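Local structure of sensor histidine kinase CitA (Klebsiella pneumoniae, 1P0Z) at residues S46-T51 and V121-E126; I53-A58 and G117-G122. The protein senses citrate in the periplasm as the membrane-bound kinase of the CitA/CitB two-component system, and probably activates CitB by phosphorylation to induce the citrate-fermentation genes. All coordinates share one frame; numbering follows the deposited sequence.

How the contacts relate
Contacts 1 and 2 meet on strand 115-124, which they share through Val-121 and Gly-122, and their centres lie about 14 Å apart. In contact 2 strand 52-57 runs antiparallel beside this strand near the middle of the domain, and Thr-54 of the one strand and Ser-120 of the other both reach the bound citrate. Contact 1 joins the far end of strand 115-124 to the turn that follows helix 34-47, just before the chain enters strand 52-57. Gly-122 of contact 1 lies about 5 Å from the side chain of Arg-103, a citrate-binding residue, and the side chain of Ser-120 in contact 2 about 4 Å from it.

Contact 1: residues S46-T51 and V121-E126; sequences SFSDAT and VGYTIE
The ring of Tyr-123 has the backbone of Ala-50 over one face and the carboxylate of Asp-49 at its hydroxyl edge. Ala-50 CA stands 3.7 Å from the centroid of the Tyr-123 ring, only 19° off the normal, a CH-pi contact shifted toward the CE2-CZ rim. The methyl of the same residue lies toward the CE1 side, Ala-50 CB 3.8 Å from Tyr-123 CE1, and also meets Val-121 CG1 at 3.6 Å. The carboxylate plane of Asp-49 is turned nearly at right angles to the ring (84°). Tyr-123 OH donates to Asp-49 OD1 over 2.7 Å, coming from above the carboxylate plane. Asp-49 CG takes the crowded position between backbone N and carbonyl carbon, which brings the acid back to the phenol. Arg-11 forms a salt bridge to the same oxygen and would favour the charged carboxylate. Ser-48, the first residue to leave helical geometry, closes an ST turn: its OG accepts from Ala-50 N at 2.9 Å and is also hydrogen-bonded to Gln-15 OE1, while NE2 of the same amide hydrogen-bonds the tyrosine hydroxyl. Beyond the ring, Thr-51 OG1, anti to its own carbonyl carbon, receives the amide N of Thr-124 over 2.9 Å in a nearly straight bond (169°). The bond from Thr-51 N to Gly-122 O, 2.8 Å long, is bent and weak. The turn thus lies against the end of strand 115-124, just ahead of strand 52-57, whose Tyr-52 takes up backbone bonding with Gly-122. Strand 101-109 pairs with the other edge of strand 115-124, through Leu-102 and Gly-104, while helix 6-20 packs on Tyr-123 through Val-8, Arg-11 and Ala-12 and on Val-121 through Ala-16.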
loop_
_atom_site.group_PDB
_atom_site.type_symbol
_atom_site.label_atom_id
_atom_site.label_comp_id
_atom_site.label_asym_id
_atom_site.label_seq_id
_atom_site.Cartn_x
_atom_site.Cartn_y
_atom_site.Cartn_z
ATOM N N SER A 46 1.314 -12.376 -4.327
ATOM C CA SER A 46 1.452 -13.826 -4.230
ATOM C C SER A 46 2.738 -14.220 -3.496
ATOM O O SER A 46 2.724 -15.052 -2.584
ATOM C CB SER A 46 1.466 -14.442 -5.640
ATOM O OG SER A 46 1.753 -15.829 -5.578
ATOM N N PHE A 47 3.841 -13.578 -3.869
ATOM C CA PHE A 47 5.155 -13.877 -3.284
ATOM C C PHE A 47 5.360 -13.366 -1.853
ATOM O O PHE A 47 5.967 -14.038 -1.047
ATOM C CB PHE A 47 6.240 -13.340 -4.237
ATOM C CG PHE A 47 7.627 -13.741 -3.886
ATOM C CD1 PHE A 47 7.998 -15.088 -3.834
ATOM C CD2 PHE A 47 8.592 -12.751 -3.640
ATOM C CE1 PHE A 47 9.334 -15.445 -3.539
ATOM C CE2 PHE A 47 9.933 -13.089 -3.346
ATOM C CZ PHE A 47 10.301 -14.443 -3.295
ATOM N N SER A 48 4.852 -12.182 -1.534
ATOM C CA SER A 48 4.993 -11.621 -0.171
ATOM C C SER A 48 4.129 -12.427 0.804
ATOM O O SER A 48 3.171 -13.077 0.378
ATOM C CB SER A 48 4.455 -10.182 -0.165
ATOM O OG SER A 48 4.486 -9.647 1.141
ATOM N N ASP A 49 4.457 -12.379 2.089
ATOM C CA ASP A 49 3.619 -13.030 3.090
ATOM C C ASP A 49 2.596 -12.003 3.597
ATOM O O ASP A 49 1.765 -12.307 4.449
ATOM C CB ASP A 49 4.442 -13.635 4.258
ATOM C CG ASP A 49 5.319 -12.633 4.965
ATOM O OD1 ASP A 49 5.621 -11.565 4.395
ATOM O OD2 ASP A 49 5.725 -12.939 6.112
ATOM N N ALA A 50 2.610 -10.795 3.038
ATOM C CA ALA A 50 1.602 -9.801 3.456
ATOM C C ALA A 50 0.173 -10.280 3.155
ATOM O O ALA A 50 -0.097 -11.054 2.208
ATOM C CB ALA A 50 1.840 -8.470 2.740
ATOM N N THR A 51 -0.780 -9.800 3.941
ATOM C CA THR A 51 -2.183 -10.146 3.722
ATOM C C THR A 51 -2.713 -9.495 2.454
ATOM O O THR A 51 -3.495 -10.105 1.693
ATOM C CB THR A 51 -3.074 -9.642 4.876
ATOM O OG1 THR A 51 -2.565 -10.136 6.097
ATOM C CG2 THR A 51 -4.516 -10.166 4.723
ATOM N N VAL A 121 1.052 -1.817 2.157
ATOM C CA VAL A 121 1.245 -3.259 2.288
ATOM C C VAL A 121 0.746 -3.583 3.694
ATOM O O VAL A 121 1.221 -3.020 4.669
ATOM C CB VAL A 121 2.734 -3.624 2.143
ATOM C CG1 VAL A 121 2.962 -5.070 2.502
ATOM C CG2 VAL A 121 3.192 -3.302 0.687
ATOM N N GLY A 122 -0.189 -4.508 3.787
ATOM C CA GLY A 122 -0.786 -4.773 5.089
ATOM C C GLY A 122 -0.752 -6.206 5.575
ATOM O O GLY A 122 -0.772 -7.153 4.784
ATOM N N TYR A 123 -0.682 -6.318 6.907
ATOM C CA TYR A 123 -0.684 -7.625 7.592
ATOM C C TYR A 123 -1.815 -7.619 8.618
ATOM O O TYR A 123 -1.787 -6.841 9.566
ATOM C CB TYR A 123 0.625 -7.870 8.343
ATOM C CG TYR A 123 1.810 -8.165 7.449
ATOM C CD1 TYR A 123 2.447 -7.144 6.742
ATOM C CD2 TYR A 123 2.299 -9.462 7.334
ATOM C CE1 TYR A 123 3.571 -7.409 5.929
ATOM C CE2 TYR A 123 3.413 -9.754 6.524
ATOM C CZ TYR A 123 4.037 -8.709 5.823
ATOM O OH TYR A 123 5.089 -9.021 5.012
ATOM N N THR A 124 -2.849 -8.435 8.427
ATOM C CA THR A 124 -3.946 -8.443 9.398
ATOM C C THR A 124 -3.468 -9.184 10.656
ATOM O O THR A 124 -3.064 -10.345 10.605
ATOM C CB THR A 124 -5.191 -9.109 8.796
ATOM O OG1 THR A 124 -5.678 -8.268 7.746
ATOM C CG2 THR A 124 -6.291 -9.316 9.880
ATOM N N ILE A 125 -3.570 -8.499 11.779
ATOM C CA ILE A 125 -3.038 -8.962 13.031
ATOM C C ILE A 125 -3.503 -10.296 13.545
ATOM O O ILE A 125 -2.688 -11.116 14.016
ATOM C CB ILE A 125 -3.182 -7.821 14.086
ATOM C CG1 ILE A 125 -2.238 -6.660 13.668
ATOM C CG2 ILE A 125 -2.708 -8.290 15.458
ATOM C CD1 ILE A 125 -2.469 -5.342 14.415
ATOM N N GLU A 126 -4.780 -10.548 13.407
ATOM C CA GLU A 126 -5.289 -11.786 13.915
ATOM C C GLU A 126 -4.707 -12.967 13.178
ATOM O O GLU A 126 -4.668 -14.059 13.745
ATOM C CB GLU A 126 -6.827 -11.767 13.866
ATOM C CG GLU A 126 -7.504 -13.087 13.500
ATOM C CD GLU A 126 -7.649 -13.247 11.987
ATOM O OE1 GLU A 126 -8.289 -12.390 11.336
ATOM O OE2 GLU A 126 -7.121 -14.229 11.442
#

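Contact 2: residues I53-A58 and G117-G122. With FLC (citrate anion), chain K.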
loop_
_atom_site.group_PDB
_atom_site.type_symbol
_atom_site.label_atom_id
_atom_site.label_comp_id
_atom_site.label_asym_id
_atom_site.label_seq_id
_atom_site.Cartn_x
_atom_site.Cartn_y
_atom_site.Cartn_z
ATOM N N ILE A 53 -2.097 -5.898 -0.562
ATOM C CA ILE A 53 -1.389 -4.723 -1.044
ATOM C C ILE A 53 -2.468 -3.899 -1.735
ATOM O O ILE A 53 -3.238 -4.433 -2.541
ATOM C CB ILE A 53 -0.305 -5.054 -2.101
ATOM C CG1 ILE A 53 0.727 -5.991 -1.488
ATOM C CG2 ILE A 53 0.325 -3.741 -2.604
ATOM C CD1 ILE A 53 1.800 -6.480 -2.483
ATOM N N THR A 54 -2.509 -2.606 -1.425
ATOM C CA THR A 54 -3.449 -1.695 -2.046
ATOM C C THR A 54 -2.648 -0.600 -2.743
ATOM O O THR A 54 -1.627 -0.136 -2.202
ATOM C CB THR A 54 -4.354 -0.994 -0.970
ATOM O OG1 THR A 54 -5.211 -1.967 -0.356
ATOM C CG2 THR A 54 -5.231 0.124 -1.628
ATOM N N VAL A 55 -3.091 -0.193 -3.942
ATOM C CA VAL A 55 -2.427 0.897 -4.646
ATOM C C VAL A 55 -3.497 1.957 -4.916
ATOM O O VAL A 55 -4.603 1.624 -5.391
ATOM C CB VAL A 55 -1.835 0.468 -6.012
ATOM C CG1 VAL A 55 -1.193 1.716 -6.686
ATOM C CG2 VAL A 55 -0.778 -0.655 -5.808
ATOM N N GLY A 56 -3.181 3.197 -4.552
ATOM C CA GLY A 56 -4.142 4.267 -4.797
ATOM C C GLY A 56 -3.539 5.379 -5.647
ATOM O O GLY A 56 -2.311 5.509 -5.741
ATOM N N ASP A 57 -4.405 6.189 -6.262
ATOM C CA ASP A 57 -3.899 7.314 -7.047
ATOM C C ASP A 57 -3.680 8.533 -6.145
ATOM O O ASP A 57 -3.769 8.447 -4.904
ATOM C CB ASP A 57 -4.819 7.629 -8.244
ATOM C CG ASP A 57 -6.148 8.244 -7.845
ATOM O OD1 ASP A 57 -6.352 8.650 -6.678
ATOM O OD2 ASP A 57 -7.009 8.328 -8.761
ATOM N N ALA A 58 -3.378 9.681 -6.752
ATOM C CA ALA A 58 -3.066 10.863 -5.969
ATOM C C ALA A 58 -4.187 11.343 -5.044
ATOM O O ALA A 58 -3.923 11.982 -4.020
ATOM C CB ALA A 58 -2.619 12.006 -6.916
ATOM N N GLY A 117 0.507 8.926 -6.105
ATOM C CA GLY A 117 -0.267 7.792 -5.601
ATOM C C GLY A 117 0.332 7.254 -4.311
ATOM O O GLY A 117 1.203 7.872 -3.707
ATOM N N ILE A 118 -0.128 6.071 -3.913
ATOM C CA ILE A 118 0.310 5.488 -2.640
ATOM C C ILE A 118 0.288 3.951 -2.728
ATOM O O ILE A 118 -0.526 3.355 -3.423
ATOM C CB ILE A 118 -0.659 5.959 -1.506
ATOM C CG1 ILE A 118 -0.239 5.400 -0.140
ATOM C CG2 ILE A 118 -2.119 5.558 -1.853
ATOM C CD1 ILE A 118 -1.089 6.007 1.048
ATOM N N VAL A 119 1.200 3.321 -2.002
ATOM C CA VAL A 119 1.196 1.856 -1.893
ATOM C C VAL A 119 1.064 1.555 -0.394
ATOM O O VAL A 119 1.719 2.190 0.431
ATOM C CB VAL A 119 2.523 1.224 -2.368
ATOM C CG1 VAL A 119 2.543 -0.288 -2.031
ATOM C CG2 VAL A 119 2.685 1.441 -3.883
ATOM N N SER A 120 0.185 0.606 -0.082
ATOM C CA SER A 120 -0.024 0.194 1.313
ATOM C C SER A 120 0.129 -1.323 1.331
ATOM O O SER A 120 -0.578 -2.025 0.600
ATOM C CB SER A 120 -1.450 0.569 1.764
ATOM O OG SER A 120 -1.678 0.091 3.102
ATOM N N VAL A 121 1.052 -1.817 2.157
ATOM C CA VAL A 121 1.245 -3.259 2.288
ATOM C C VAL A 121 0.746 -3.583 3.694
ATOM O O VAL A 121 1.221 -3.020 4.669
ATOM C CB VAL A 121 2.734 -3.624 2.143
ATOM C CG1 VAL A 121 2.962 -5.070 2.502
ATOM C CG2 VAL A 121 3.192 -3.302 0.687
ATOM N N GLY A 122 -0.189 -4.508 3.787
ATOM C CA GLY A 122 -0.786 -4.773 5.089
ATOM C C GLY A 122 -0.752 -6.206 5.575
ATOM O O GLY A 122 -0.772 -7.153 4.784
HETATM C CAC FLC K . -8.510 -2.948 3.526
HETATM C CA FLC K . -7.063 -2.429 3.298
HETATM C CB FLC K . -6.989 -0.829 3.240
HETATM C CBC FLC K . -7.690 -0.193 1.983
HETATM C CG FLC K . -5.461 -0.363 3.372
HETATM C CGC FLC K . -5.169 1.155 3.370
HETATM O OA1 FLC K . -9.365 -2.729 2.685
HETATM O OA2 FLC K . -8.691 -3.492 4.617
HETATM O OB1 FLC K . -7.445 -0.644 0.862
HETATM O OB2 FLC K . -8.428 0.800 2.177
HETATM O OG1 FLC K . -6.124 1.996 3.534
HETATM O OG2 FLC K . -4.014 1.470 3.191
HETATM O OHB FLC K . -7.629 -0.234 4.378
#
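Thr-54 OG1 lies anti to its carbonyl carbon (chi1 -67°) and Ser-120 OG anti to its backbone N (chi1 176°), so two neighbouring hydroxyls on one face of the sheet rise to the citrate. Thr-54 OG1 donates to citrate OB1 over 2.9 Å, and Ser-120 OG to OG2 of another carboxylate over 2.7 Å. The methyl of the threonine also leans on the first carboxylate, with Thr-54 CG2 3.4 Å from citrate OB1. Arg-62, His-65, Ser-97, Leu-98 and Lys-105 add further hydrogen bonds to the ligand; the basic side chains among them would help balance its negative charge. Underneath, Thr-54 and Ser-120 form a hydrogen-bonded antiparallel pair, Thr-54 N to Ser-120 O at 2.9 Å in the carbonyl plane, with the return bond equally long. Their strands, 52-57 and the middle strand 115-124, are neighbours in the five-stranded antiparallel sheet of an extracellular PAS (Cache) domain, in which the sheet forms the floor of the ligand pocket. On the reverse face Ile-53, Val-55, Val-119 and Val-121 make an apolar layer: Ile-53 CG2 lies alongside Val-119 CG1 at 4.1 Å, and Ile-19 of helix 6-20 packs against both residues. Farther along, Gly-56 pairs with Ile-118, whose CG2 occupies the crowded position; Ile-118 CG2 sits 3.7 Å from Gly-56 N, packed close over the glycine backbone. The hydrogen bond from Ile-118 N reaches Gly-56 O from above the carbonyl plane, 38° out of it. Next to this pair Gly-117 CA comes within 3.1 Å of Gly-56 O.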